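Local coordinates for protein argonaute (Aquifex aeolicus, PDB 1YVU), which uses short single-stranded DNA guides to find complementary RNA and cleaves that RNA with the help of divalent metal ions, at residues Y14-T19 with E86-F91; F51-E56 with E94-E99; V354-V359 with K390-I395; N412-V417 with K449-Q454; G563-V568 with S592-E597. All blocks are in the same frame, centred on the assembly; numbering follows the deposited sequence.

From the N terminus, contact 1 ties the loop 14-19 to 86-91, and contact 2 ties the hairpin residues 51-56 to the helix start 94-99. Their segments alternate along the chain, so the two closures cross. They touch, Phe-91 lying against Cys-97, and both belong to the N-terminal domain. The remaining contacts follow in series. Contact 3 pairs two parallel strands of the Mid domain, and contact 4 joins a Mid loop to the first residues of the PIWI domain. A salt bridge from Glu-355 to Lys-415 links them directly. Contact 5 closes a beta-alpha-beta unit in the PIWI domain; its centre is about 34 Å from that of contact 4.

Contact 1: Y14-T19 with E86-F91; sequences YRPKDT and EEFRGF
Tyr-14 meets both Phe-88 and Phe-91, and the three rings form an aromatic cluster. Chi1 of -171° sets its CG anti to the backbone N, on the side of 86-91. Its CD2 lies 3.6 Å from Phe-88 CE2, with the two ring planes inclined at 49°. The same CD2 approaches Phe-91 CZ to 3.5 Å, a rim-to-rim meeting in which neither ring covers the other, while Tyr-14 CB rests against Phe-91 CE1. Within the second segment Phe-88 CZ sits over the centre of the Phe-91 ring. An alanine in place of Tyr-14 would probably open a gap beside Phe-88 CE2 and Phe-91 CZ, leaving those rings freer to shift. Two residues on, Pro-16 sets its CD over the centre of the Tyr-14 ring and brings CG to 4.0 Å from Phe-88 CD2. Thr-19 closes the loop: its O accepts a weak hydrogen bond from Phe-88 N at 3.3 Å, and its CG2 lies near the plane of the Phe-88 ring, at the edge. Its OG1 turns back to Lys-17 O, 3.1 Å away. Beyond the two segments, Tyr-14 stacks on Trp-303 and packs on Leu-100 and Phe-104. Phe-91 also reaches Leu-100, so the cluster lies against helix 94-107 at the surface of the N-terminal domain, next to the small two-stranded sheet of 20-21 and 86-87.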
# COMPACT_ATOMS: atom_id res chain seq x y z
N TYR A 14 3.93 29.51 8.74
CA TYR A 14 2.74 30.35 8.85
C TYR A 14 2.96 31.47 9.91
O TYR A 14 3.14 31.20 11.11
CB TYR A 14 1.51 29.50 9.19
CG TYR A 14 0.19 30.25 9.11
CD1 TYR A 14 -0.12 31.06 8.00
CD2 TYR A 14 -0.75 30.16 10.15
CE1 TYR A 14 -1.33 31.77 7.92
CE2 TYR A 14 -1.97 30.87 10.09
CZ TYR A 14 -2.26 31.68 8.97
OH TYR A 14 -3.41 32.46 8.93
N ARG A 15 2.97 32.71 9.42
CA ARG A 15 3.15 33.92 10.24
C ARG A 15 2.05 34.93 9.80
O ARG A 15 2.37 35.95 9.19
CB ARG A 15 4.55 34.54 9.99
CG ARG A 15 5.75 33.61 10.13
CD ARG A 15 7.05 34.37 9.81
NE ARG A 15 8.16 33.57 9.27
CZ ARG A 15 8.80 32.59 9.91
NH1 ARG A 15 8.43 32.20 11.12
NH2 ARG A 15 9.89 32.06 9.37
N PRO A 16 0.76 34.68 10.16
CA PRO A 16 -0.35 35.58 9.77
C PRO A 16 -0.34 37.06 10.19
O PRO A 16 0.22 37.43 11.24
CB PRO A 16 -1.59 34.85 10.27
CG PRO A 16 -1.13 34.15 11.48
CD PRO A 16 0.27 33.67 11.12
N LYS A 17 -0.89 37.89 9.29
CA LYS A 17 -1.01 39.34 9.47
C LYS A 17 -2.11 39.56 10.54
O LYS A 17 -1.81 39.89 11.69
CB LYS A 17 -1.36 40.03 8.13
CG LYS A 17 -0.40 39.72 6.94
CD LYS A 17 -0.85 40.41 5.61
CE LYS A 17 0.16 40.22 4.48
NZ LYS A 17 -0.26 40.81 3.17
N ASP A 18 -3.37 39.29 10.17
CA ASP A 18 -4.53 39.39 11.07
C ASP A 18 -4.52 38.07 11.85
O ASP A 18 -5.04 37.05 11.39
CB ASP A 18 -5.83 39.59 10.27
CG ASP A 18 -7.05 39.88 11.16
OD1 ASP A 18 -7.76 38.91 11.53
OD2 ASP A 18 -7.33 41.06 11.49
N THR A 19 -3.88 38.10 13.01
CA THR A 19 -3.73 36.94 13.89
C THR A 19 -4.97 36.61 14.75
O THR A 19 -4.91 35.77 15.65
CB THR A 19 -2.46 37.12 14.79
OG1 THR A 19 -1.51 37.95 14.11
CG2 THR A 19 -1.77 35.79 15.03
N GLU A 86 -9.62 34.49 20.58
CA GLU A 86 -8.28 34.20 21.11
C GLU A 86 -7.28 34.42 19.96
O GLU A 86 -7.61 34.21 18.79
CB GLU A 86 -8.16 32.77 21.67
CG GLU A 86 -8.11 32.69 23.20
CD GLU A 86 -7.52 31.37 23.70
OE1 GLU A 86 -6.28 31.32 23.85
OE2 GLU A 86 -8.28 30.40 23.94
N GLU A 87 -6.08 34.90 20.29
CA GLU A 87 -5.03 35.19 19.31
C GLU A 87 -3.99 34.08 19.19
O GLU A 87 -3.36 33.67 20.17
CB GLU A 87 -4.36 36.53 19.61
CG GLU A 87 -5.32 37.72 19.69
CD GLU A 87 -4.99 38.83 18.71
OE1 GLU A 87 -3.94 39.49 18.89
OE2 GLU A 87 -5.78 39.04 17.77
N PHE A 88 -3.80 33.65 17.94
CA PHE A 88 -2.91 32.56 17.50
C PHE A 88 -1.38 32.73 17.61
O PHE A 88 -0.79 33.63 17.00
CB PHE A 88 -3.33 32.23 16.05
CG PHE A 88 -2.53 31.15 15.38
CD1 PHE A 88 -2.73 29.80 15.70
CD2 PHE A 88 -1.60 31.48 14.37
CE1 PHE A 88 -2.01 28.79 15.02
CE2 PHE A 88 -0.88 30.48 13.69
CZ PHE A 88 -1.09 29.14 14.01
N ARG A 89 -0.74 31.79 18.29
CA ARG A 89 0.72 31.82 18.48
C ARG A 89 1.43 30.53 18.02
O ARG A 89 2.03 29.81 18.85
CB ARG A 89 1.05 32.10 19.95
CG ARG A 89 0.34 33.33 20.54
CD ARG A 89 0.98 33.83 21.81
NE ARG A 89 2.37 34.23 21.62
CZ ARG A 89 2.79 35.27 20.89
NH1 ARG A 89 1.93 36.05 20.25
NH2 ARG A 89 4.09 35.50 20.78
N GLY A 90 1.38 30.26 16.70
CA GLY A 90 1.99 29.06 16.12
C GLY A 90 1.19 27.78 16.32
O GLY A 90 0.16 27.81 17.00
N PHE A 91 1.63 26.67 15.73
CA PHE A 91 0.90 25.40 15.86
C PHE A 91 1.54 24.49 16.89
O PHE A 91 2.72 24.64 17.21
CB PHE A 91 0.87 24.62 14.55
CG PHE A 91 0.38 25.40 13.37
CD1 PHE A 91 1.29 26.08 12.53
CD2 PHE A 91 -0.99 25.44 13.05
CE1 PHE A 91 0.84 26.79 11.38
CE2 PHE A 91 -1.47 26.14 11.90
CZ PHE A 91 -0.54 26.82 11.07

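Contact 2: F51-E56 with E94-E99; sequences FRREDE and ERECQE
Arg-52 and Arg-95 lie with their guanidinium groups flat on one another, centres 3.5 Å apart and planes at 12°. The backbone of Arg-52 is itself the acceptor for Arg-95, which probably helps hold the two positive groups this close. NH1 and NH2 of Arg-95 both point end-on at Arg-52 O, which lies in their guanidinium plane. The NH2 bond to that oxygen measures 2.9 Å; NH1 is modelled still nearer, a length doubtful at this resolution. Negative charge may ease the repulsion further, since Arg-95 NH1 makes a weak bond to Glu-99 OE2 at 3.3 Å, one helical turn on. The other oxygen of that carboxylate, Glu-99 OE1, takes the N-H of Arg-52 at 2.8 Å, so one glutamate serves both partners. Phe-51 is buried, its ring beside the Glu-96 side chain (Phe-51 CD1 to Glu-96 CB 3.8 Å) and only 16° from the plane of that carboxylate. Toward the turn the contact slackens. Arg-53 reaches Glu-96 only through a long salt bridge, NE to OE1 at 3.7 Å, and its guanidinium also makes a cation-pi contact with Trp-58. Glu-54, at the turn, is exposed and poorly ordered. Backbone bonds between Arg-53 and Glu-56 close the type II' turn of a beta-hairpin (strands 50-53 and 56-59) whose segment 51-53 runs at 155° to helix segment 94-99 in the N-terminal domain.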
# COMPACT_ATOMS: atom_id res chain seq x y z
N PHE A 51 -8.90 24.73 12.09
CA PHE A 51 -8.06 23.67 12.63
C PHE A 51 -8.64 23.22 13.98
O PHE A 51 -9.35 23.97 14.64
CB PHE A 51 -6.55 24.01 12.66
CG PHE A 51 -6.11 24.98 13.73
CD1 PHE A 51 -5.82 24.54 15.04
CD2 PHE A 51 -5.92 26.33 13.42
CE1 PHE A 51 -5.33 25.41 16.02
CE2 PHE A 51 -5.42 27.23 14.40
CZ PHE A 51 -5.13 26.76 15.71
N ARG A 52 -8.29 21.99 14.36
CA ARG A 52 -8.76 21.38 15.59
C ARG A 52 -7.66 21.32 16.66
O ARG A 52 -6.70 20.56 16.53
CB ARG A 52 -9.29 19.98 15.28
CG ARG A 52 -10.22 19.34 16.32
CD ARG A 52 -10.16 17.83 16.24
NE ARG A 52 -9.08 17.32 17.08
CZ ARG A 52 -8.20 16.39 16.73
NH1 ARG A 52 -8.24 15.84 15.52
NH2 ARG A 52 -7.24 16.04 17.58
N ARG A 53 -7.80 22.12 17.72
CA ARG A 53 -6.88 22.16 18.86
C ARG A 53 -7.62 21.41 19.96
O ARG A 53 -8.48 21.99 20.63
CB ARG A 53 -6.58 23.61 19.27
CG ARG A 53 -5.13 23.88 19.72
CD ARG A 53 -4.83 25.38 19.93
NE ARG A 53 -3.83 25.91 18.99
CZ ARG A 53 -3.19 27.07 19.13
NH1 ARG A 53 -3.41 27.87 20.16
NH2 ARG A 53 -2.29 27.43 18.23
N GLU A 54 -7.34 20.11 20.07
CA GLU A 54 -7.98 19.19 21.03
C GLU A 54 -9.52 19.20 20.95
O GLU A 54 -10.09 18.48 20.12
CB GLU A 54 -7.47 19.39 22.48
CG GLU A 54 -5.93 19.20 22.73
CD GLU A 54 -5.43 17.75 22.79
OE1 GLU A 54 -6.20 16.83 23.13
OE2 GLU A 54 -4.22 17.54 22.51
N ASP A 55 -10.19 20.07 21.71
CA ASP A 55 -11.66 20.16 21.73
C ASP A 55 -12.19 21.41 21.08
O ASP A 55 -13.36 21.48 20.68
CB ASP A 55 -12.18 20.14 23.17
CG ASP A 55 -12.50 18.74 23.67
OD1 ASP A 55 -12.66 17.81 22.85
OD2 ASP A 55 -12.61 18.59 24.91
N GLU A 56 -11.34 22.43 21.06
CA GLU A 56 -11.66 23.73 20.52
C GLU A 56 -11.41 23.81 19.01
O GLU A 56 -10.36 23.41 18.55
CB GLU A 56 -10.80 24.78 21.27
CG GLU A 56 -10.98 24.81 22.83
CD GLU A 56 -9.99 25.73 23.59
OE1 GLU A 56 -9.18 26.44 22.95
OE2 GLU A 56 -10.02 25.73 24.84
N GLU A 94 1.38 19.05 13.48
CA GLU A 94 1.58 19.06 12.04
C GLU A 94 0.18 18.96 11.46
O GLU A 94 -0.10 19.50 10.37
CB GLU A 94 2.35 17.80 11.63
CG GLU A 94 3.58 17.55 12.46
CD GLU A 94 3.49 16.35 13.39
OE1 GLU A 94 3.63 16.54 14.62
OE2 GLU A 94 3.37 15.21 12.90
N ARG A 95 -0.67 18.24 12.21
CA ARG A 95 -2.06 17.99 11.89
C ARG A 95 -2.80 19.30 11.73
O ARG A 95 -3.44 19.52 10.70
CB ARG A 95 -2.75 17.13 12.96
CG ARG A 95 -4.28 16.92 12.73
CD ARG A 95 -5.00 16.22 13.88
NE ARG A 95 -4.70 16.79 15.19
CZ ARG A 95 -5.25 17.90 15.70
NH1 ARG A 95 -6.15 18.59 15.03
NH2 ARG A 95 -4.93 18.29 16.93
N GLU A 96 -2.65 20.20 12.70
CA GLU A 96 -3.30 21.51 12.69
C GLU A 96 -2.85 22.33 11.50
O GLU A 96 -3.69 22.90 10.79
CB GLU A 96 -3.00 22.28 13.97
CG GLU A 96 -3.48 21.58 15.22
CD GLU A 96 -3.12 22.32 16.48
OE1 GLU A 96 -2.67 23.49 16.40
OE2 GLU A 96 -3.28 21.72 17.58
N CYS A 97 -1.54 22.26 11.21
CA CYS A 97 -0.94 22.98 10.08
C CYS A 97 -1.55 22.54 8.76
O CYS A 97 -1.96 23.37 7.93
CB CYS A 97 0.58 22.79 10.11
SG CYS A 97 1.42 23.59 8.76
N GLN A 98 -1.70 21.22 8.62
CA GLN A 98 -2.31 20.62 7.44
C GLN A 98 -3.78 21.01 7.29
O GLN A 98 -4.18 21.54 6.26
CB GLN A 98 -2.17 19.13 7.58
CG GLN A 98 -2.63 18.34 6.41
CD GLN A 98 -2.82 16.94 6.86
OE1 GLN A 98 -3.94 16.57 7.28
NE2 GLN A 98 -1.70 16.19 6.94
N GLU A 99 -4.53 20.82 8.37
CA GLU A 99 -5.95 21.12 8.42
C GLU A 99 -6.20 22.53 7.94
O GLU A 99 -6.91 22.71 6.95
CB GLU A 99 -6.51 20.96 9.81
CG GLU A 99 -6.45 19.54 10.27
CD GLU A 99 -7.16 19.31 11.57
OE1 GLU A 99 -7.59 20.29 12.21
OE2 GLU A 99 -7.35 18.14 11.94

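Contact 3: V354-V359 with K390-I395; sequences VEIISV and KGKSLI
Ile-356 and Lys-392 face each other as neighbours on parallel strands, and Ile-356 bonds on both sides of its partner. Its N donates to Gly-391 O at 3.3 Å, from well above the carbonyl plane, and its O accepts from Ser-393 N at 2.8 Å. Ser-358 repeats the pattern around Leu-394: its N reaches Ser-393 O at 3.2 Å, and its O takes Ile-395 N at 2.8 Å. Val-354 O is satisfied by Lys-390 N. Ser-393 O also receives a CA-H contact from Ile-357. The carboxylate of Glu-355 comes beside Gly-391 without bonding to it; OE2 is paired instead with Lys-415 in a salt bridge. Ile-357 CG2 and Ile-395 CD1 touch at 3.7 Å, side by side. The backbone of Glu-355, Ile-357 and Val-359 bonds to Ile-421 and Phe-423 of strand 419-424, so 351-360 is an inner strand of the parallel Mid-domain sheet. Helix 368-381 packs against Ile-356 and Ser-358, whereas helix 402-411 lies on the other face, against Val-359 and Ile-395.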
# COMPACT_ATOMS: atom_id res chain seq x y z
N VAL A 354 8.26 -32.71 -8.32
CA VAL A 354 7.89 -31.58 -9.18
C VAL A 354 6.90 -31.92 -10.30
O VAL A 354 6.99 -33.00 -10.88
CB VAL A 354 9.19 -31.00 -9.86
CG1 VAL A 354 8.90 -29.80 -10.76
CG2 VAL A 354 10.20 -30.60 -8.81
N GLU A 355 5.95 -31.03 -10.55
CA GLU A 355 5.01 -31.15 -11.69
C GLU A 355 5.45 -30.07 -12.70
O GLU A 355 5.97 -29.01 -12.31
CB GLU A 355 3.55 -30.90 -11.27
CG GLU A 355 2.70 -32.17 -11.00
CD GLU A 355 1.64 -32.48 -12.06
OE1 GLU A 355 0.86 -31.58 -12.45
OE2 GLU A 355 1.57 -33.64 -12.49
N ILE A 356 5.33 -30.34 -14.00
CA ILE A 356 5.72 -29.37 -15.04
C ILE A 356 4.57 -29.05 -15.95
O ILE A 356 3.66 -29.88 -16.13
CB ILE A 356 6.91 -29.91 -15.90
CG1 ILE A 356 8.16 -30.02 -15.04
CG2 ILE A 356 7.25 -28.97 -17.02
CD1 ILE A 356 9.01 -31.13 -15.44
N ILE A 357 4.56 -27.82 -16.48
CA ILE A 357 3.53 -27.39 -17.41
C ILE A 357 4.13 -26.56 -18.52
O ILE A 357 4.93 -25.68 -18.26
CB ILE A 357 2.34 -26.51 -16.78
CG1 ILE A 357 1.57 -27.29 -15.73
CG2 ILE A 357 1.30 -26.02 -17.84
CD1 ILE A 357 2.10 -27.04 -14.41
N SER A 358 3.70 -26.83 -19.74
CA SER A 358 4.15 -26.06 -20.86
C SER A 358 2.97 -25.63 -21.65
O SER A 358 2.02 -26.36 -21.86
CB SER A 358 5.09 -26.85 -21.74
OG SER A 358 4.41 -28.01 -22.14
N VAL A 359 3.05 -24.37 -22.01
CA VAL A 359 2.08 -23.63 -22.77
C VAL A 359 2.86 -23.38 -24.06
O VAL A 359 3.84 -22.60 -24.09
CB VAL A 359 1.78 -22.38 -21.98
CG1 VAL A 359 1.45 -21.20 -22.86
CG2 VAL A 359 0.73 -22.70 -20.95
N LYS A 390 7.25 -35.80 -11.25
CA LYS A 390 6.06 -36.56 -10.97
C LYS A 390 5.20 -36.54 -12.22
O LYS A 390 4.83 -37.62 -12.69
CB LYS A 390 5.29 -35.99 -9.76
CG LYS A 390 4.91 -37.08 -8.74
CD LYS A 390 3.95 -36.62 -7.63
CE LYS A 390 3.78 -37.72 -6.56
NZ LYS A 390 2.77 -37.39 -5.50
N GLY A 391 5.00 -35.37 -12.84
CA GLY A 391 4.14 -35.35 -14.03
C GLY A 391 4.12 -34.18 -14.99
O GLY A 391 3.66 -33.09 -14.66
N LYS A 392 4.51 -34.46 -16.23
CA LYS A 392 4.52 -33.44 -17.28
C LYS A 392 3.14 -33.23 -17.87
O LYS A 392 2.51 -34.18 -18.37
CB LYS A 392 5.53 -33.79 -18.39
CG LYS A 392 6.97 -33.90 -17.89
CD LYS A 392 8.00 -34.17 -18.98
CE LYS A 392 9.42 -34.30 -18.43
NZ LYS A 392 10.48 -34.40 -19.48
N SER A 393 2.65 -32.00 -17.74
CA SER A 393 1.36 -31.64 -18.29
C SER A 393 1.63 -30.68 -19.46
O SER A 393 2.01 -29.54 -19.24
CB SER A 393 0.47 -30.95 -17.24
OG SER A 393 0.54 -31.57 -15.95
N LEU A 394 1.52 -31.15 -20.69
CA LEU A 394 1.73 -30.30 -21.86
C LEU A 394 0.38 -29.81 -22.40
O LEU A 394 -0.52 -30.62 -22.67
CB LEU A 394 2.59 -31.01 -22.92
CG LEU A 394 2.55 -30.58 -24.39
CD1 LEU A 394 2.90 -29.08 -24.62
CD2 LEU A 394 3.47 -31.53 -25.18
N ILE A 395 0.28 -28.49 -22.56
CA ILE A 395 -0.91 -27.77 -23.02
C ILE A 395 -0.61 -27.05 -24.31
O ILE A 395 0.39 -26.35 -24.42
CB ILE A 395 -1.40 -26.72 -21.95
CG1 ILE A 395 -1.90 -27.42 -20.69
CG2 ILE A 395 -2.56 -25.90 -22.49
CD1 ILE A 395 -2.02 -26.55 -19.50

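Contact 4: N412-V417 with K449-Q454; sequences NKIKDV and KMIPSQ
Lys-449 and Ile-451 dock on Ile-414 and Val-417, joining two helix-to-strand loops of an alpha/beta fold whose parallel strands 419-424 and 454-457 are neighbours. The contact spans the boundary between the Mid and PIWI regions, and no hydrogen bond crosses it. Lys-449 comes first. Its aliphatic chain is roughly perpendicular to Ile-414, with CG 3.7 Å from Ile-414 CD1. A bend at the last torsion (chi4 -84°) turns NZ alongside Ile-414 CG1, where it also bonds weakly to Val-410 O and Ile-411 O. An alanine here would probably strip Ile-414 CG1 and CD1 of the chain that packs on them and leave those two carbonyls without their weakly bonded ammonium. Met-450, a selenomethionine, has positive phi (68°) as the chain leaves helix 437-448, and the next residue swings back to the contact. Ile-451 touches the first loop with both branches, while Val-420 and Leu-446 also pack on it. Its CD1 meets the backbone around Lys-413 O and lies 3.7 Å from Ile-414 CA, with Ile-414 CG2 4.1 Å from it. On the other branch, Ile-451 CG2 abuts Val-417 CG2 at 3.7 Å.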
# COMPACT_ATOMS: atom_id res chain seq x y z
N ASN A 412 -6.23 -29.59 -10.32
CA ASN A 412 -5.84 -30.94 -9.93
C ASN A 412 -4.41 -31.06 -9.43
O ASN A 412 -4.00 -32.14 -8.98
CB ASN A 412 -6.01 -31.88 -11.14
CG ASN A 412 -7.39 -31.78 -11.80
OD1 ASN A 412 -8.41 -32.14 -11.20
ND2 ASN A 412 -7.42 -31.32 -13.05
N LYS A 413 -3.68 -29.96 -9.47
CA LYS A 413 -2.27 -29.97 -9.09
C LYS A 413 -1.87 -29.92 -7.64
O LYS A 413 -0.73 -29.58 -7.33
CB LYS A 413 -1.53 -28.89 -9.86
CG LYS A 413 -0.16 -29.33 -10.31
CD LYS A 413 0.38 -28.32 -11.23
CE LYS A 413 -0.53 -28.14 -12.44
NZ LYS A 413 -0.54 -26.71 -12.85
N ILE A 414 -2.79 -30.27 -6.75
CA ILE A 414 -2.40 -30.26 -5.34
C ILE A 414 -1.65 -31.55 -5.02
O ILE A 414 -0.84 -31.56 -4.09
CB ILE A 414 -3.55 -29.95 -4.34
CG1 ILE A 414 -4.52 -28.92 -4.96
CG2 ILE A 414 -2.93 -29.33 -3.05
CD1 ILE A 414 -5.51 -28.22 -3.97
N LYS A 415 -1.81 -32.53 -5.91
CA LYS A 415 -1.21 -33.88 -5.89
C LYS A 415 -0.36 -34.36 -4.70
O LYS A 415 -0.60 -35.46 -4.18
CB LYS A 415 -0.51 -34.16 -7.23
CG LYS A 415 -1.49 -34.32 -8.37
CD LYS A 415 -0.82 -34.50 -9.70
CE LYS A 415 -1.88 -34.60 -10.77
NZ LYS A 415 -1.29 -34.79 -12.13
N ASP A 416 0.61 -33.51 -4.32
CA ASP A 416 1.57 -33.64 -3.20
C ASP A 416 2.86 -32.94 -3.60
O ASP A 416 3.89 -33.08 -2.93
CB ASP A 416 1.88 -35.10 -2.81
CG ASP A 416 2.11 -35.27 -1.31
OD1 ASP A 416 2.34 -34.26 -0.59
OD2 ASP A 416 2.06 -36.43 -0.85
N VAL A 417 2.80 -32.17 -4.68
CA VAL A 417 3.97 -31.48 -5.20
C VAL A 417 4.67 -30.51 -4.28
O VAL A 417 4.03 -29.81 -3.49
CB VAL A 417 3.70 -30.78 -6.54
CG1 VAL A 417 4.08 -31.69 -7.63
CG2 VAL A 417 2.23 -30.37 -6.68
N LYS A 449 -3.18 -22.78 -3.36
CA LYS A 449 -2.97 -24.18 -3.01
C LYS A 449 -1.71 -24.35 -2.19
O LYS A 449 -1.44 -25.43 -1.65
CB LYS A 449 -2.86 -25.02 -4.27
CG LYS A 449 -4.12 -25.00 -5.04
CD LYS A 449 -3.86 -25.35 -6.46
CE LYS A 449 -5.17 -25.44 -7.22
NZ LYS A 449 -5.77 -26.79 -7.04
N MSE A 450 -0.97 -23.25 -2.09
CA MSE A 450 0.27 -23.13 -1.32
C MSE A 450 1.44 -23.92 -1.81
O MSE A 450 2.40 -24.15 -1.08
CB MSE A 450 0.00 -23.35 0.17
CG MSE A 450 -1.00 -22.33 0.72
SE MSE A 450 -1.71 -22.68 2.47
CE MSE A 450 -2.72 -24.35 2.06
N ILE A 451 1.37 -24.28 -3.08
CA ILE A 451 2.41 -25.04 -3.76
C ILE A 451 3.35 -24.04 -4.44
O ILE A 451 2.93 -23.26 -5.30
CB ILE A 451 1.84 -25.99 -4.87
CG1 ILE A 451 0.72 -26.87 -4.32
CG2 ILE A 451 2.91 -26.93 -5.36
CD1 ILE A 451 -0.29 -27.19 -5.37
N PRO A 452 4.64 -24.03 -4.05
CA PRO A 452 5.66 -23.15 -4.62
C PRO A 452 5.61 -23.26 -6.14
O PRO A 452 5.36 -24.35 -6.68
CB PRO A 452 6.95 -23.78 -4.11
CG PRO A 452 6.60 -24.30 -2.85
CD PRO A 452 5.24 -24.87 -2.99
N SER A 453 5.82 -22.14 -6.83
CA SER A 453 5.75 -22.16 -8.29
C SER A 453 6.81 -21.35 -8.96
O SER A 453 7.04 -20.21 -8.57
CB SER A 453 4.38 -21.66 -8.75
OG SER A 453 3.96 -20.54 -7.99
N GLN A 454 7.41 -21.92 -10.00
CA GLN A 454 8.44 -21.24 -10.80
C GLN A 454 7.92 -21.13 -12.22
O GLN A 454 7.92 -22.10 -12.95
CB GLN A 454 9.77 -22.00 -10.76
CG GLN A 454 10.95 -21.25 -11.42
CD GLN A 454 11.46 -20.08 -10.58
OE1 GLN A 454 12.02 -20.28 -9.51
NE2 GLN A 454 11.26 -18.85 -11.07

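Contact 5: G563-V568 with S592-E597; sequences GSKIVV and SLELLE
Val-568 and Leu-595 run abreast on one face of the strand pair, and Leu-595 CD2 nestles against Val-568 CB at 3.8 Å. On this face Ile-566 and Leu-593 meet more loosely, and Phe-582 of helix 576-589 packs on Val-568, Leu-593 and Leu-595 together. The opposite face is shaped by a curled lysine. Lys-565 bends at three successive torsions, beginning with chi2 at 75°, and folds across the neighbouring strand: CD rests 3.4 Å from Ser-592 O and CE equally near Ser-592 OG. Its CD and CE thus pack against both Ser-592 and Glu-594, while NZ makes only a long salt bridge to Glu-594 OE2, at 3.9 Å. That carboxylate is held more firmly by the backbone N of Glu-649 and of Leu-650. Beside it, Val-567 CG2 sits against Glu-594 CG at 3.9 Å. Between the two strands, five backbone hydrogen bonds alternate in direction, among them Val-568 N to Glu-594 O at 2.7 Å. These parallel strands and the intervening helix form a beta-alpha-beta unit of the PIWI domain's RNase H fold; strand 565-570 leads to Asp-571, catalytic by similarity, its side chain about 9 Å from that of Val-568.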
# COMPACT_ATOMS: atom_id res chain seq x y z
N GLY A 563 12.42 -12.54 28.05
CA GLY A 563 13.46 -11.53 27.91
C GLY A 563 14.22 -11.51 26.60
O GLY A 563 15.35 -11.00 26.51
N SER A 564 13.60 -12.10 25.59
CA SER A 564 14.18 -12.14 24.26
C SER A 564 13.62 -10.94 23.47
O SER A 564 12.46 -10.56 23.66
CB SER A 564 13.91 -13.51 23.60
OG SER A 564 12.55 -13.82 23.59
N LYS A 565 14.49 -10.29 22.69
CA LYS A 565 14.13 -9.09 21.91
C LYS A 565 13.38 -9.44 20.65
O LYS A 565 13.83 -10.26 19.85
CB LYS A 565 15.36 -8.26 21.57
CG LYS A 565 15.09 -7.00 20.78
CD LYS A 565 14.49 -5.89 21.61
CE LYS A 565 15.52 -5.15 22.43
NZ LYS A 565 16.70 -4.74 21.60
N ILE A 566 12.19 -8.85 20.51
CA ILE A 566 11.36 -9.12 19.36
C ILE A 566 10.97 -7.90 18.53
O ILE A 566 10.34 -6.96 19.00
CB ILE A 566 10.15 -10.00 19.77
CG1 ILE A 566 10.65 -11.43 20.04
CG2 ILE A 566 9.12 -10.07 18.67
CD1 ILE A 566 9.69 -12.39 20.68
N VAL A 567 11.39 -7.93 17.27
CA VAL A 567 11.08 -6.87 16.32
C VAL A 567 9.90 -7.28 15.46
O VAL A 567 9.93 -8.33 14.82
CB VAL A 567 12.28 -6.54 15.43
CG1 VAL A 567 11.92 -5.45 14.45
CG2 VAL A 567 13.45 -6.10 16.29
N VAL A 568 8.86 -6.45 15.47
CA VAL A 568 7.66 -6.71 14.71
C VAL A 568 7.57 -5.71 13.60
O VAL A 568 7.77 -4.53 13.82
CB VAL A 568 6.37 -6.63 15.56
CG1 VAL A 568 5.10 -6.90 14.71
CG2 VAL A 568 6.44 -7.61 16.73
N SER A 592 10.92 -8.30 25.08
CA SER A 592 11.32 -6.91 24.81
C SER A 592 10.85 -6.62 23.35
O SER A 592 11.42 -7.12 22.36
CB SER A 592 12.83 -6.69 25.01
OG SER A 592 13.19 -5.31 24.87
N LEU A 593 9.75 -5.89 23.25
CA LEU A 593 9.12 -5.53 22.00
C LEU A 593 9.58 -4.26 21.32
O LEU A 593 9.86 -3.24 21.96
CB LEU A 593 7.63 -5.42 22.20
CG LEU A 593 6.75 -6.52 21.60
CD1 LEU A 593 7.03 -7.88 22.21
CD2 LEU A 593 5.33 -6.13 21.88
N GLU A 594 9.63 -4.36 19.99
CA GLU A 594 9.97 -3.28 19.06
C GLU A 594 8.90 -3.39 17.98
O GLU A 594 8.76 -4.44 17.33
CB GLU A 594 11.33 -3.49 18.39
CG GLU A 594 12.53 -3.73 19.29
CD GLU A 594 13.12 -2.47 19.92
OE1 GLU A 594 13.22 -1.42 19.25
OE2 GLU A 594 13.56 -2.57 21.09
N LEU A 595 8.08 -2.35 17.87
CA LEU A 595 7.00 -2.29 16.89
C LEU A 595 7.25 -1.32 15.77
O LEU A 595 7.49 -0.12 16.00
CB LEU A 595 5.66 -1.93 17.53
CG LEU A 595 5.09 -2.84 18.62
CD1 LEU A 595 3.76 -2.27 19.09
CD2 LEU A 595 4.95 -4.27 18.12
N LEU A 596 7.23 -1.84 14.55
CA LEU A 596 7.42 -1.02 13.37
C LEU A 596 6.25 -1.12 12.42
O LEU A 596 5.67 -2.19 12.25
CB LEU A 596 8.69 -1.40 12.61
CG LEU A 596 10.01 -1.52 13.35
CD1 LEU A 596 11.10 -1.68 12.37
CD2 LEU A 596 10.27 -0.30 14.14
N GLU A 597 5.89 0.03 11.86
CA GLU A 597 4.84 0.15 10.85
C GLU A 597 5.66 0.26 9.56
O GLU A 597 6.75 0.87 9.58
CB GLU A 597 4.13 1.50 11.00
CG GLU A 597 2.88 1.60 11.86
CD GLU A 597 2.31 3.05 11.87
OE1 GLU A 597 2.91 3.93 11.20
OE2 GLU A 597 1.27 3.32 12.54